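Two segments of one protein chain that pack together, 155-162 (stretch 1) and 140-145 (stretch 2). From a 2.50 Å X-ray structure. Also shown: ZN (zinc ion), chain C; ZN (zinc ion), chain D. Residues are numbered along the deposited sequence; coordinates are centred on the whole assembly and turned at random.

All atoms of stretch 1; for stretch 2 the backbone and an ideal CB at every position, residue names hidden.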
# COMPACT_ATOMS: atom_id res chain seq x y z
N GLU A 155 3.27 19.91 11.74
CA GLU A 155 1.89 19.49 11.53
C GLU A 155 1.75 18.95 10.12
O GLU A 155 2.60 19.20 9.27
CB GLU A 155 0.90 20.62 11.82
CG GLU A 155 0.56 20.77 13.30
CD GLU A 155 -0.17 22.05 13.64
OE1 GLU A 155 -0.25 22.95 12.77
OE2 GLU A 155 -0.64 22.19 14.78
N VAL A 156 0.72 18.16 9.90
CA VAL A 156 0.52 17.48 8.62
C VAL A 156 -0.76 17.97 7.99
O VAL A 156 -1.76 18.16 8.67
CB VAL A 156 0.46 15.92 8.77
CG1 VAL A 156 -0.66 15.52 9.72
CG2 VAL A 156 0.25 15.26 7.42
N ASP A 157 -0.71 18.21 6.69
CA ASP A 157 -1.87 18.55 5.93
C ASP A 157 -2.67 17.26 5.73
O ASP A 157 -2.17 16.29 5.18
CB ASP A 157 -1.41 19.14 4.60
CG ASP A 157 -2.53 19.67 3.78
OD1 ASP A 157 -3.57 19.00 3.66
OD2 ASP A 157 -2.37 20.78 3.24
N GLU A 158 -3.92 17.25 6.20
CA GLU A 158 -4.78 16.08 6.06
C GLU A 158 -5.11 15.70 4.61
O GLU A 158 -5.35 14.53 4.33
CB GLU A 158 -6.08 16.26 6.83
CG GLU A 158 -5.96 16.15 8.33
CD GLU A 158 -7.24 15.63 8.98
OE1 GLU A 158 -8.23 15.37 8.25
OE2 GLU A 158 -7.25 15.49 10.23
N ARG A 159 -5.15 16.69 3.71
CA ARG A 159 -5.44 16.42 2.30
C ARG A 159 -4.21 15.94 1.53
O ARG A 159 -4.25 14.90 0.87
CB ARG A 159 -6.04 17.65 1.61
CG ARG A 159 -6.54 17.36 0.17
CD ARG A 159 -7.22 18.56 -0.52
NE ARG A 159 -8.28 19.13 0.32
CZ ARG A 159 -8.24 20.34 0.89
NH1 ARG A 159 -7.20 21.14 0.69
NH2 ARG A 159 -9.26 20.75 1.65
N SER A 160 -3.12 16.70 1.62
CA SER A 160 -1.96 16.45 0.77
C SER A 160 -0.96 15.48 1.38
O SER A 160 -0.17 14.86 0.66
CB SER A 160 -1.25 17.75 0.45
OG SER A 160 -0.83 18.40 1.64
N GLY A 161 -1.00 15.36 2.70
CA GLY A 161 -0.02 14.54 3.43
C GLY A 161 1.28 15.29 3.71
O GLY A 161 2.19 14.74 4.35
N VAL A 162 1.38 16.54 3.26
CA VAL A 162 2.59 17.32 3.42
C VAL A 162 2.81 17.62 4.91
O VAL A 162 1.88 18.04 5.62
CB VAL A 162 2.56 18.62 2.57
CG1 VAL A 162 3.80 19.43 2.77
CG2 VAL A 162 2.41 18.27 1.07
N UNK A 140 -11.41 7.98 -0.13
CA UNK A 140 -10.59 9.13 0.16
C UNK A 140 -9.97 8.94 1.52
O UNK A 140 -10.58 8.36 2.40
CB UNK A 140 -11.40 10.43 0.10
N UNK A 141 -8.74 9.42 1.66
CA UNK A 141 -8.00 9.23 2.89
C UNK A 141 -7.56 10.55 3.51
O UNK A 141 -7.32 11.54 2.79
CB UNK A 141 -6.78 8.34 2.63
N UNK A 142 -7.48 10.57 4.83
CA UNK A 142 -6.98 11.72 5.56
C UNK A 142 -5.74 11.33 6.34
O UNK A 142 -5.73 10.32 7.05
CB UNK A 142 -8.05 12.28 6.50
N UNK A 143 -4.69 12.14 6.20
CA UNK A 143 -3.48 11.95 6.96
C UNK A 143 -3.54 12.76 8.24
O UNK A 143 -4.03 13.88 8.24
CB UNK A 143 -2.25 12.34 6.13
N UNK A 144 -3.03 12.20 9.33
CA UNK A 144 -2.93 12.94 10.59
C UNK A 144 -1.87 12.38 11.51
O UNK A 144 -1.41 11.26 11.33
CB UNK A 144 -4.28 12.94 11.31
N UNK A 145 -1.49 13.19 12.50
CA UNK A 145 -0.48 12.80 13.48
C UNK A 145 -1.17 12.16 14.68
O UNK A 145 -2.05 12.78 15.27
CB UNK A 145 0.36 14.00 13.91
ZN ZN C . -9.78 14.17 8.58
ZN ZN D . -3.34 21.56 1.89

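Position 140 lies at the start of the stretch, and its ideal CB has nothing of stretch 1 within 5.5 Å. Stretch 1 therefore sets no preference, and a polar residue is as acceptable as any other. The deposited residue is Asn140, which makes no contact.

Position 141 has extended backbone angles, and its CB also finds no neighbor within 5.5 Å. Many side chains would fit, with beta-branched ones favored by the strand conformation. It is Ile141, whose side chain does not come into contact with stretch 1. Its backbone contributes more: a water donates to both Ile141 O (2.8 Å) and Arg159 O (2.7 Å), bridging the two segments.

At position 142 the CB points sideways, 3.6 Å from Glu158 OE1, and a zinc ion sits beside that carboxylate, with Glu158 OE1 2.0 Å from ZN of chain C. A second ligand is the obvious candidate: histidine, cysteine, aspartate or glutamate. His142 takes the role, placing ND1 2.2 Å from the same zinc. His142 ND1 and Glu158 OE1 consequently approach to 3.3 Å without a hydrogen bond, held together by the metal they share.

Position 143 is where the backbones come closest, its CA 4.4 Å from Glu158 CA. Its amide N donates to Glu158 O (3.1 Å, 166°), a bond any residue but proline could make. The CB lies 4.1 Å from each of Val156 CG2, Asp157 O and Gly161 CA, at the mouth of a turn closed by the bond from Gly161 N to Asp157 O (2.9 Å). A large apolar or aromatic side chain could cover the bare glycine. Tyr143 does so: its chi1 of -55° (m) lays one ring face over Gly161 CA, 3.9 Å from the ring centroid, in a CH-pi contact. Glu158 O and Arg159 O lie at the ring edge, while Tyr143 CB packs against Val156 CG2 at 4.0 Å.

The CB at position 144 points sideways, 4.1 Å from Glu158 OE2 and 4.7 Å from Val156 CG1, so polar and apolar residues are both plausible. Phe144 is found here; with chi1 at 56° (p), its ring leads away from stretch 1, leaving its CB 4.0 Å from Glu158 OE2 and its CA 3.5 Å from Val156 CG1.

Position 145 has its CB 4.6 Å from Val156 CG1, inviting an aliphatic chain such as valine, leucine, isoleucine or methionine. Ile145 comes nearer through its longer branch, with CG1 3.7 Å from Val156 CG1 and CD1 3.8 Å from Glu155 CA, extending the apolar contact along the strand.

Stretch 2, residues 140-145: NIHYFI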
# COMPACT_ATOMS: atom_id res chain seq x y z
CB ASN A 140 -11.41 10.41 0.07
CG ASN A 140 -11.92 10.65 -1.34
OD1 ASN A 140 -11.14 10.87 -2.27
ND2 ASN A 140 -13.25 10.59 -1.51
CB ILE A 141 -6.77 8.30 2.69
CG1 ILE A 141 -5.76 8.91 1.72
CG2 ILE A 141 -7.21 6.90 2.25
CD1 ILE A 141 -4.53 8.03 1.47
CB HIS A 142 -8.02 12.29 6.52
CG HIS A 142 -9.19 12.92 5.85
ND1 HIS A 142 -10.26 13.43 6.56
CD2 HIS A 142 -9.49 13.10 4.54
CE1 HIS A 142 -11.16 13.91 5.72
NE2 HIS A 142 -10.72 13.72 4.49
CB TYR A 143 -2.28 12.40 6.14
CG TYR A 143 -2.15 11.75 4.79
CD1 TYR A 143 -2.78 12.29 3.67
CD2 TYR A 143 -1.36 10.61 4.62
CE1 TYR A 143 -2.65 11.70 2.43
CE2 TYR A 143 -1.23 10.03 3.38
CZ TYR A 143 -1.88 10.58 2.30
OH TYR A 143 -1.75 10.01 1.07
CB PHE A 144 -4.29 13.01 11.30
CG PHE A 144 -4.91 11.67 11.58
CD1 PHE A 144 -4.68 11.01 12.78
CD2 PHE A 144 -5.77 11.09 10.65
CE1 PHE A 144 -5.27 9.78 13.04
CE2 PHE A 144 -6.38 9.85 10.91
CZ PHE A 144 -6.12 9.19 12.11
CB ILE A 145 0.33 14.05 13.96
CG1 ILE A 145 1.17 14.60 12.81
CG2 ILE A 145 1.20 13.72 15.16
CD1 ILE A 145 1.55 16.04 12.96
O HOH W 1 -6.12 12.91 0.70
O HOH W 2 0.30 12.12 -0.49
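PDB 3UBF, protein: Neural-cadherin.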